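Local coordinates for protein sugar ABC transporter (PDB 4RXT) that binds alpha-L-arabinopyranose between two alpha/beta lobes and, as a periplasmic-type solute-binding protein, probably delivers sugar to an ABC transporter, at residues L76-D81 against A96-F101; V135-T139 against I183-L187; A173-A177 against I203-G207. All coordinates share one frame. Residues are numbered along the deposited sequence.

Contact 1: residues L76-D81 against A96-F101; sequences LGKPVD and ADSKAF
In the N-terminal lobe of this periplasmic-binding-protein fold, the first turn of helix 77-84 rests against the irregular loop that joins strands 89-92 and 103-106 of the parallel sheet. Val80, with chi1 in t, forms the apolar centre: its CG1 lies over one face of the Phe101 ring, 4.0 Å from the centroid and 19° off the normal, a CH-pi contact, and the same CG1 is 4.4 Å from Ala100 CB. Phe101 takes chi1 m to bring its ring inward. Nearer the sugar cleft, Leu76 CB meets Ala96 CB at 4.1 Å, while the end of Leu76 turns away to pack on Val48 and Ile52 of helix 48-60.

The backbones come closest at Gly77 and Asp97, with CA atoms 4.0 Å apart; Gly77 CA is 3.2 Å from Asp97 O, where a CB would clash. Asp97 centres an inverse gamma turn (phi/psi -76/62), followed by extended Ser98 (-152/139). Ser98, chi1 t, opens an ST turn in which its OG accepts from Ala100 N at 3.0 Å.

At the polar edge Asp81, chi1 m, reaches across to the loop. One water joins its OD1 to Lys99 N (2.8 Å to each atom), another its OD2 to Asp97 O (2.6 Å to each), and Ser98 OG donates directly to Asp81 OD1 at 2.6 Å.

Contact 2: residues V135-T139 against I183-L187; sequences VVIIT and IMTDL
Side chains alone bridge strand 135-139 and helix 183-187 in the C-terminal lobe. Helix 177-190 is the connection of a beta-alpha-beta crossover from strand 165-172 to 194-199 and lies over the strand between them, 133-139; hence the segment axes, 10.6 Å apart, run nearly antiparallel, at 157°. CA pairs set the register: Val136 with Leu187 at 8.6 Å and Ile138 with Ile183 at 8.2 Å. Strand alternation turns Val136 and Ile138 toward the helix, whereas Ile137 points away, to helix 145-161 on the opposite face of the sheet.

Ile138, chi1 m and chi2 t, extends CD1 among three helix residues: 4.1 Å to Ile183 CG2, 4.1 Å to Leu187 CD1 and 4.2 Å to Met184 CE. Ile183 and Leu187, one turn apart, share the m,t rotamer and point at the strand. Met184 leaves the helix sideways, but its t,p,m conformation folds the thioether back, placing CE 3.9 Å from Val136 CG2. Val136, chi1 m, also sets this CG2 4.1 Å from Leu187 CD1.

Val208 touches both Ile138 and Met184, so helix 202-214 covers the same sheet face beside helix 177-190. Since each residue pair approaches closest through methyl groups, at 3.9 to 4.2 Å, van der Waals packing and apolar burial hold the helix here, without polar direction.

Contact 3: residues A173-A177 against I203-G207; sequences ADGQA and IMAQG
Beside the arabinose cleft, at the C-terminal ends of the parallel strands of the C-terminal lobe, the loop after strand 165-172 packs on the start of helix 202-214. In this alpha/beta fold such loops border the ligand site: the side chain of Ile203 is about 5 Å from the bound sugar, and Met204 N is hydrogen-bonded to Asn201 OD1, the side chain of a sugar-binding residue.

The loop turns at Asp174 (chi1 p), whose OD1 accepts from Gln176 N at 3.3 Å in an Asx turn; in the conformer given here, Gln176 NE2 also donates to Asp174 OD2 at 2.9 Å. Gly175 has phi/psi 81/0, where a CB would jam against the preceding carbonyl. Gln176 is then the N-cap of helix 177-190.

Ile203, with chi1 and chi2 both m, points at the loop, its CG2 3.3 Å from Ala177 N, 3.6 Å from Gly175 O and 4.0 Å from Ala177 CB. Met204 starts away, but with chi1 m, chi2 m and chi3 92° it curls back, setting SD 3.7 Å from Ala173 CB and CE 3.5 Å from Gln176 O. Gln206 OE1 lies 3.9 Å from Ala177 CB, while Gln206 NE2 is hydrogen-bonded to Asp229 OD2.

The two backbones come closest at Ala177 and Gly207, CA atoms 4.3 Å apart. A CB on Gly207 would clash there; instead Gly207 CA makes a CA-H...O contact, 3.3 Å from Ala177 O.

How the contacts relate
Contacts 2 and 3 share the C-terminal lobe and helix 177-190, which packs on strand 133-139 in contact 2 and meets helix 202-214 with its N-terminal end in contact 3. They touch directly, through a probable hydrogen bond from Ala173 N to Thr139 O (2.8 Å) and packing of Met204 SD on Ile138 CG2 (3.6 Å). Contact 1 stands apart in the other lobe, its nearest atoms about 15 Å from either. The chemistry follows position: buried contact 2 is wholly apolar, partly buried contact 3 mixes side-chain packing with close backbone approach near the sugar, and partly buried contact 1 ends in a hydrated carboxylate edge.

Contact 1: residues L76-D81 against A96-F101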
ATOM      1  N   LEU A  76       4.669  -9.165  13.392  1.00 12.31           N
ATOM      2  CA  LEU A  76       5.536  -8.051  13.759  1.00 14.26           C
ATOM      3  C   LEU A  76       5.210  -7.450  15.131  1.00 16.12           C
ATOM      4  O   LEU A  76       5.946  -6.629  15.623  1.00 16.46           O
ATOM      5  CB  LEU A  76       5.592  -6.967  12.635  1.00 14.88           C
ATOM      6  CG  LEU A  76       6.711  -7.103  11.574  1.00 16.34           C
ATOM      7  CD1 LEU A  76       8.117  -6.816  12.129  1.00 15.84           C
ATOM      8  CD2 LEU A  76       6.625  -8.466  10.896  1.00 16.71           C
ATOM      9  N   GLY A  77       4.113  -7.877  15.750  1.00 13.52           N
ATOM     10  CA  GLY A  77       3.705  -7.325  17.060  1.00 17.56           C
ATOM     11  C   GLY A  77       4.770  -7.456  18.130  1.00 18.55           C
ATOM     12  O   GLY A  77       5.281  -6.465  18.676  1.00 17.00           O
ATOM     13  N   LYS A  78       5.108  -8.702  18.417  1.00 15.76           N
ATOM     14  CA  LYS A  78       6.117  -9.011  19.421  1.00 17.62           C
ATOM     15  C   LYS A  78       7.504  -8.441  19.036  1.00 16.88           C
ATOM     16  O   LYS A  78       8.176  -7.855  19.866  1.00 17.37           O
ATOM     17  CB  LYS A  78       6.160 -10.525  19.546  1.00 24.84           C
ATOM     18  CG  LYS A  78       6.435 -11.021  20.903  1.00 47.69           C
ATOM     19  CD  LYS A  78       7.890 -10.829  21.248  1.00 57.54           C
ATOM     20  CE  LYS A  78       8.118 -11.150  22.709  1.00 57.71           C
ATOM     21  NZ  LYS A  78       7.771 -12.555  23.017  1.00 49.94           N
ATOM     22  N   PRO A  79       7.917  -8.562  17.735  1.00 17.48           N
ATOM     23  CA  PRO A  79       9.204  -7.973  17.410  1.00 15.22           C
ATOM     24  C   PRO A  79       9.250  -6.469  17.666  1.00 14.82           C
ATOM     25  O   PRO A  79      10.256  -5.971  18.138  1.00 17.21           O
ATOM     26  CB  PRO A  79       9.372  -8.322  15.929  1.00 19.03           C
ATOM     27  CG  PRO A  79       8.723  -9.666  15.837  1.00 17.19           C
ATOM     28  CD  PRO A  79       7.530  -9.566  16.729  1.00 15.85           C
ATOM     29  N   VAL A  80       8.154  -5.766  17.362  1.00 13.58           N
ATOM     30  CA  VAL A  80       8.108  -4.347  17.659  1.00 15.75           C
ATOM     31  C   VAL A  80       8.118  -4.083  19.164  1.00 17.29           C
ATOM     32  O   VAL A  80       8.821  -3.170  19.609  1.00 17.48           O
ATOM     33  CB  VAL A  80       6.952  -3.642  16.943  1.00 15.66           C
ATOM     34  CG1 VAL A  80       6.764  -2.230  17.464  1.00 17.04           C
ATOM     35  CG2 VAL A  80       7.216  -3.646  15.435  1.00 15.09           C
ATOM     36  N   ASP A  81       7.378  -4.886  19.940  1.00 17.46           N
ATOM     37  CA  ASP A  81       7.377  -4.724  21.406  1.00 18.96           C
ATOM     38  C   ASP A  81       8.822  -4.854  21.921  1.00 18.82           C
ATOM     39  O   ASP A  81       9.271  -4.081  22.778  1.00 19.68           O
ATOM     40  CB  ASP A  81       6.507  -5.790  22.099  1.00 19.66           C
ATOM     41  CG  ASP A  81       4.995  -5.533  21.994  1.00 24.65           C
ATOM     42  OD1 ASP A  81       4.559  -4.391  21.726  1.00 21.69           O
ATOM     43  OD2 ASP A  81       4.246  -6.526  22.191  1.00 27.85           O
ATOM     44  N   ALA A  96       0.739  -3.109  12.963  1.00 17.06           N
ATOM     45  CA  ALA A  96       1.222  -4.308  13.627  1.00 16.40           C
ATOM     46  C   ALA A  96       0.510  -4.445  14.965  1.00 13.43           C
ATOM     47  O   ALA A  96       0.005  -3.459  15.568  1.00 16.97           O
ATOM     48  CB  ALA A  96       2.744  -4.304  13.819  1.00 21.32           C
ATOM     49  N   ASP A  97       0.512  -5.665  15.451  1.00 16.87           N
ATOM     50  CA  ASP A  97      -0.102  -5.984  16.771  1.00 16.47           C
ATOM     51  C   ASP A  97       0.771  -5.535  17.975  1.00 17.99           C
ATOM     52  O   ASP A  97       1.238  -6.355  18.777  1.00 20.33           O
ATOM     53  CB  ASP A  97      -0.388  -7.485  16.852  1.00 18.35           C
ATOM     54  CG  ASP A  97      -1.310  -7.851  17.999  1.00 25.98           C
ATOM     55  OD1 ASP A  97      -2.079  -6.986  18.484  1.00 26.69           O
ATOM     56  OD2 ASP A  97      -1.263  -9.028  18.398  1.00 38.23           O
ATOM     57  N   SER A  98       0.987  -4.223  18.064  1.00 16.95           N
ATOM     58  CA  SER A  98       1.797  -3.600  19.092  1.00 17.90           C
ATOM     59  C   SER A  98       1.284  -2.190  19.323  1.00 18.88           C
ATOM     60  O   SER A  98       0.969  -1.468  18.398  1.00 21.45           O
ATOM     61  CB  SER A  98       3.269  -3.535  18.696  1.00 16.99           C
ATOM     62  OG  SER A  98       4.020  -2.808  19.677  1.00 23.09           O
ATOM     63  N   LYS A  99       1.250  -1.810  20.592  1.00 16.16           N
ATOM     64  CA  LYS A  99       0.904  -0.435  21.000  1.00 17.55           C
ATOM     65  C   LYS A  99       2.179   0.367  21.321  1.00 20.11           C
ATOM     66  O   LYS A  99       2.121   1.476  21.869  1.00 26.06           O
ATOM     67  CB  LYS A  99      -0.060  -0.419  22.225  1.00 27.58           C
ATOM     68  CG  LYS A  99      -1.425  -1.023  21.970  1.00 38.62           C
ATOM     69  CD  LYS A  99      -2.225  -0.202  20.965  1.00 47.70           C
ATOM     70  CE  LYS A  99      -3.381  -1.002  20.362  1.00 54.12           C
ATOM     71  NZ  LYS A  99      -3.639  -0.599  18.951  1.00 74.94           N
ATOM     72  N   ALA A 100       3.325  -0.173  20.934  1.00 18.17           N
ATOM     73  CA  ALA A 100       4.599   0.397  21.379  1.00 20.42           C
ATOM     74  C   ALA A 100       5.093   1.519  20.507  1.00 18.65           C
ATOM     75  O   ALA A 100       6.029   2.226  20.899  1.00 22.42           O
ATOM     76  CB  ALA A 100       5.666  -0.669  21.471  1.00 24.16           C
ATOM     77  N   PHE A 101       4.454   1.700  19.352  1.00 16.24           N
ATOM     78  CA  PHE A 101       4.870   2.747  18.416  1.00 15.15           C
ATOM     79  C   PHE A 101       4.722   4.152  19.024  1.00 17.82           C
ATOM     80  O   PHE A 101       3.774   4.427  19.709  1.00 22.36           O
ATOM     81  CB  PHE A 101       4.026   2.715  17.144  1.00 18.04           C
ATOM     82  CG  PHE A 101       4.190   1.475  16.299  1.00 15.43           C
ATOM     83  CD1 PHE A 101       5.284   1.299  15.478  1.00 15.30           C
ATOM     84  CD2 PHE A 101       3.218   0.452  16.355  1.00 17.28           C
ATOM     85  CE1 PHE A 101       5.381   0.194  14.665  1.00 16.35           C
ATOM     86  CE2 PHE A 101       3.335  -0.667  15.563  1.00 16.43           C
ATOM     87  CZ  PHE A 101       4.433  -0.804  14.741  1.00 15.86           C
TER
HETATM   88  O   HOH W   1       2.040  -3.637  22.612  1.00 26.28           O
HETATM   89  O   HOH W   2       2.178  -7.470  20.949  1.00 34.83           O

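Contact 2: residues V135-T139 against I183-L187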
ATOM      1  N   VAL A 135     -18.247  -9.171  -9.072  1.00 11.67           N
ATOM      2  CA  VAL A 135     -16.952  -8.542  -8.860  1.00 11.32           C
ATOM      3  C   VAL A 135     -16.056  -9.441  -8.025  1.00 10.66           C
ATOM      4  O   VAL A 135     -16.525 -10.363  -7.342  1.00 13.28           O
ATOM      5  CB  VAL A 135     -17.098  -7.148  -8.209  1.00 12.76           C
ATOM      6  CG1 VAL A 135     -17.981  -6.285  -9.103  1.00 14.10           C
ATOM      7  CG2 VAL A 135     -17.587  -7.192  -6.749  1.00 16.40           C
ATOM      8  N   VAL A 136     -14.757  -9.145  -8.076  1.00 10.39           N
ATOM      9  CA  VAL A 136     -13.742  -9.885  -7.352  1.00 11.44           C
ATOM     10  C   VAL A 136     -12.757  -8.942  -6.668  1.00 10.94           C
ATOM     11  O   VAL A 136     -12.610  -7.803  -7.060  1.00 11.23           O
ATOM     12  CB  VAL A 136     -12.987 -10.902  -8.258  1.00 13.17           C
ATOM     13  CG1 VAL A 136     -13.971 -11.856  -8.910  1.00 13.90           C
ATOM     14  CG2 VAL A 136     -12.139 -10.249  -9.313  1.00 15.68           C
ATOM     15  N   ILE A 137     -12.136  -9.433  -5.603  1.00 10.04           N
ATOM     16  CA  ILE A 137     -11.056  -8.768  -4.953  1.00 12.39           C
ATOM     17  C   ILE A 137      -9.836  -9.697  -4.977  1.00 11.49           C
ATOM     18  O   ILE A 137      -9.923 -10.896  -4.752  1.00 11.28           O
ATOM     19  CB  ILE A 137     -11.407  -8.275  -3.513  1.00 13.77           C
ATOM     20  CG1 ILE A 137     -10.205  -7.624  -2.841  1.00 13.89           C
ATOM     21  CG2 ILE A 137     -11.966  -9.394  -2.664  1.00 14.81           C
ATOM     22  CD1 ILE A 137     -10.496  -6.909  -1.534  1.00 16.39           C
ATOM     23  N   ILE A 138      -8.691  -9.095  -5.288  1.00 10.80           N
ATOM     24  CA  ILE A 138      -7.427  -9.800  -5.312  1.00 10.27           C
ATOM     25  C   ILE A 138      -6.420  -9.017  -4.461  1.00 10.93           C
ATOM     26  O   ILE A 138      -6.168  -7.816  -4.708  1.00 13.48           O
ATOM     27  CB  ILE A 138      -6.886 -10.010  -6.752  1.00 15.26           C
ATOM     28  CG1 ILE A 138      -7.948 -10.642  -7.658  1.00 14.52           C
ATOM     29  CG2 ILE A 138      -5.585 -10.835  -6.716  1.00 18.42           C
ATOM     30  CD1 ILE A 138      -7.590 -10.606  -9.124  1.00 18.23           C
ATOM     31  N   THR A 139      -5.864  -9.725  -3.486  1.00 10.69           N
ATOM     32  CA  THR A 139      -4.978  -9.224  -2.437  1.00 11.31           C
ATOM     33  C   THR A 139      -3.593  -9.869  -2.567  1.00 11.46           C
ATOM     34  O   THR A 139      -3.466 -11.070  -2.764  1.00 12.86           O
ATOM     35  CB  THR A 139      -5.597  -9.463  -1.029  1.00 12.59           C
ATOM     36  OG1 THR A 139      -6.869  -8.819  -0.983  1.00 14.64           O
ATOM     37  CG2 THR A 139      -4.706  -8.928   0.064  1.00 15.24           C
ATOM     38  N   ILE A 183      -4.085 -15.335 -11.646  1.00 12.78           N
ATOM     39  CA  ILE A 183      -5.350 -15.408 -10.902  1.00 14.20           C
ATOM     40  C   ILE A 183      -6.439 -14.714 -11.724  1.00 13.00           C
ATOM     41  O   ILE A 183      -7.518 -15.242 -11.894  1.00 13.92           O
ATOM     42  CB  ILE A 183      -5.224 -14.740  -9.556  1.00 14.26           C
ATOM     43  CG1 ILE A 183      -4.387 -15.606  -8.615  1.00 17.29           C
ATOM     44  CG2 ILE A 183      -6.598 -14.608  -8.915  1.00 16.90           C
ATOM     45  CD1 ILE A 183      -3.918 -14.892  -7.374  1.00 21.32           C
ATOM     46  N   MET A 184      -6.137 -13.519 -12.263  1.00 13.15           N
ATOM     47  CA  MET A 184      -7.150 -12.774 -12.996  1.00 15.23           C
ATOM     48  C   MET A 184      -7.624 -13.545 -14.227  1.00 12.92           C
ATOM     49  O   MET A 184      -8.843 -13.668 -14.474  1.00 12.40           O
ATOM     50  CB  MET A 184      -6.644 -11.367 -13.386  1.00 15.72           C
ATOM     51  CG  MET A 184      -7.679 -10.508 -14.099  1.00 20.28           C
ATOM     52  SD  MET A 184      -9.036  -9.876 -13.077  1.00 16.84           S
ATOM     53  CE  MET A 184     -10.001 -11.221 -12.478  1.00 31.88           C
ATOM     54  N   THR A 185      -6.665 -14.110 -14.962  1.00 14.17           N
ATOM     55  CA  THR A 185      -6.973 -14.865 -16.175  1.00 14.14           C
ATOM     56  C   THR A 185      -7.813 -16.120 -15.819  1.00 15.23           C
ATOM     57  O   THR A 185      -8.785 -16.453 -16.515  1.00 17.52           O
ATOM     58  CB  THR A 185      -5.663 -15.237 -16.919  1.00 18.48           C
ATOM     59  OG1 THR A 185      -4.915 -14.038 -17.233  1.00 21.97           O
ATOM     60  CG2 THR A 185      -5.999 -15.882 -18.228  1.00 25.39           C
ATOM     61  N   ASP A 186      -7.440 -16.770 -14.707  1.00 16.47           N
ATOM     62  CA  ASP A 186      -8.142 -17.978 -14.244  1.00 21.06           C
ATOM     63  C   ASP A 186      -9.573 -17.647 -13.857  1.00 16.22           C
ATOM     64  O   ASP A 186     -10.516 -18.337 -14.254  1.00 23.08           O
ATOM     65  CB  ASP A 186      -7.467 -18.634 -13.015  1.00 25.48           C
ATOM     66  CG  ASP A 186      -6.097 -19.281 -13.320  1.00 36.06           C
ATOM     67  OD1 ASP A 186      -5.667 -19.332 -14.497  1.00 30.09           O
ATOM     68  OD2 ASP A 186      -5.441 -19.764 -12.353  1.00 41.15           O
ATOM     69  N   LEU A 187      -9.714 -16.560 -13.121  1.00 14.29           N
ATOM     70  CA  LEU A 187     -11.010 -16.132 -12.578  1.00 15.33           C
ATOM     71  C   LEU A 187     -11.991 -15.830 -13.675  1.00 14.69           C
ATOM     72  O   LEU A 187     -13.122 -16.261 -13.674  1.00 17.29           O
ATOM     73  CB  LEU A 187     -10.878 -14.904 -11.640  1.00 16.90           C
ATOM     74  CG  LEU A 187     -10.336 -15.123 -10.219  1.00 19.60           C
ATOM     75  CD1 LEU A 187     -10.185 -13.804  -9.466  1.00 19.37           C
ATOM     76  CD2 LEU A 187     -11.177 -16.122  -9.437  1.00 21.82           C
TER

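Contact 3: residues A173-A177 against I203-G207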
ATOM      1  N   ALA A 173      -2.748 -13.669  -3.571  1.00 15.84           N
ATOM      2  CA  ALA A 173      -1.595 -14.073  -4.357  1.00 13.63           C
ATOM      3  C   ALA A 173      -0.446 -14.403  -3.363  1.00 16.21           C
ATOM      4  O   ALA A 173      -0.684 -14.638  -2.148  1.00 18.67           O
ATOM      5  CB  ALA A 173      -1.225 -12.976  -5.400  1.00 12.45           C
ATOM      6  N   ASP A 174       0.770 -14.516  -3.912  1.00 17.88           N
ATOM      7  CA  ASP A 174       2.002 -14.844  -3.191  1.00 17.73           C
ATOM      8  C   ASP A 174       3.020 -13.698  -3.314  1.00 13.42           C
ATOM      9  O   ASP A 174       4.248 -13.912  -3.346  1.00 18.25           O
ATOM     10  CB  ASP A 174       2.614 -16.124  -3.771  1.00 14.40           C
ATOM     11  CG  ASP A 174       2.985 -15.996  -5.216  1.00 19.99           C
ATOM     12  OD1 ASP A 174       2.703 -14.945  -5.851  1.00 16.30           O
ATOM     13  OD2 ASP A 174       3.575 -16.984  -5.699  1.00 24.58           O
ATOM     14  N   GLY A 175       2.507 -12.481  -3.414  1.00 14.39           N
ATOM     15  CA  GLY A 175       3.352 -11.334  -3.521  1.00 16.24           C
ATOM     16  C   GLY A 175       3.923 -11.016  -4.887  1.00 14.69           C
ATOM     17  O   GLY A 175       4.616 -10.039  -4.993  1.00 15.31           O
ATOM     18  N   GLN A 176       3.615 -11.805  -5.910  1.00 13.91           N
ATOM     19  CA  GLN A 176       4.131 -11.547  -7.257  0.50 13.66           C
ATOM     20  C   GLN A 176       3.052 -11.105  -8.248  1.00 12.08           C
ATOM     21  O   GLN A 176       1.980 -11.697  -8.353  1.00 13.74           O
ATOM     22  CB  GLN A 176       4.825 -12.780  -7.817  0.50 18.14           C
ATOM     23  CG  GLN A 176       5.803 -13.421  -6.873  0.50 17.98           C
ATOM     24  CD  GLN A 176       6.378 -14.676  -7.466  0.50 35.60           C
ATOM     25  OE1 GLN A 176       7.379 -14.643  -8.160  0.50 35.80           O
ATOM     26  NE2 GLN A 176       5.737 -15.793  -7.199  0.50 61.98           N
ATOM     27  N   ALA A 177       3.380 -10.056  -9.013  1.00 12.39           N
ATOM     28  CA  ALA A 177       2.483  -9.530 -10.030  1.00 13.15           C
ATOM     29  C   ALA A 177       2.053 -10.624 -10.986  1.00 11.50           C
ATOM     30  O   ALA A 177       0.899 -10.665 -11.428  1.00 11.01           O
ATOM     31  CB  ALA A 177       3.119  -8.359 -10.792  1.00 16.38           C
ATOM     32  N   ILE A 203       1.275  -4.041  -6.686  1.00 10.64           N
ATOM     33  CA  ILE A 203       1.706  -5.291  -7.282  1.00 11.55           C
ATOM     34  C   ILE A 203       0.537  -6.003  -7.951  1.00 10.93           C
ATOM     35  O   ILE A 203       0.622  -6.499  -9.052  1.00 11.71           O
ATOM     36  CB  ILE A 203       2.407  -6.219  -6.244  1.00 12.31           C
ATOM     37  CG1 ILE A 203       3.542  -5.476  -5.505  1.00 12.58           C
ATOM     38  CG2 ILE A 203       2.915  -7.500  -6.904  1.00 13.00           C
ATOM     39  CD1 ILE A 203       4.547  -4.812  -6.429  1.00 17.66           C
ATOM     40  N   MET A 204      -0.598  -6.031  -7.259  1.00  9.92           N
ATOM     41  CA  MET A 204      -1.778  -6.594  -7.881  1.00 11.10           C
ATOM     42  C   MET A 204      -2.334  -5.738  -9.018  1.00 11.61           C
ATOM     43  O   MET A 204      -2.808  -6.272 -10.042  1.00 11.67           O
ATOM     44  CB  MET A 204      -2.868  -6.905  -6.837  1.00 10.65           C
ATOM     45  CG  MET A 204      -2.533  -8.011  -5.841  1.00 12.60           C
ATOM     46  SD  MET A 204      -2.219  -9.669  -6.591  1.00  7.88           S
ATOM     47  CE  MET A 204      -0.427  -9.629  -6.819  1.00 12.51           C
ATOM     48  N   ALA A 205      -2.267  -4.427  -8.870  1.00 10.68           N
ATOM     49  CA  ALA A 205      -2.635  -3.557 -10.004  1.00 11.43           C
ATOM     50  C   ALA A 205      -1.795  -3.815 -11.271  1.00 12.13           C
ATOM     51  O   ALA A 205      -2.319  -3.844 -12.371  1.00 11.09           O
ATOM     52  CB  ALA A 205      -2.526  -2.105  -9.597  1.00 12.14           C
ATOM     53  N   GLN A 206      -0.507  -4.013 -11.083  1.00 10.93           N
ATOM     54  CA  GLN A 206       0.380  -4.344 -12.223  1.00 10.93           C
ATOM     55  C   GLN A 206      -0.084  -5.617 -12.894  1.00 12.22           C
ATOM     56  O   GLN A 206      -0.256  -5.660 -14.096  1.00 12.37           O
ATOM     57  CB  GLN A 206       1.823  -4.523 -11.734  1.00 12.98           C
ATOM     58  CG  GLN A 206       2.502  -3.256 -11.218  1.00 15.33           C
ATOM     59  CD  GLN A 206       3.770  -3.540 -10.414  1.00 14.09           C
ATOM     60  OE1 GLN A 206       3.983  -4.649  -9.888  1.00 21.24           O
ATOM     61  NE2 GLN A 206       4.637  -2.550 -10.343  1.00 18.74           N
ATOM     62  N   GLY A 207      -0.202  -6.684 -12.131  1.00 12.37           N
ATOM     63  CA  GLY A 207      -0.581  -7.982 -12.677  1.00 11.76           C
ATOM     64  C   GLY A 207      -1.979  -8.084 -13.252  1.00 11.28           C
ATOM     65  O   GLY A 207      -2.193  -8.630 -14.337  1.00 11.55           O
TER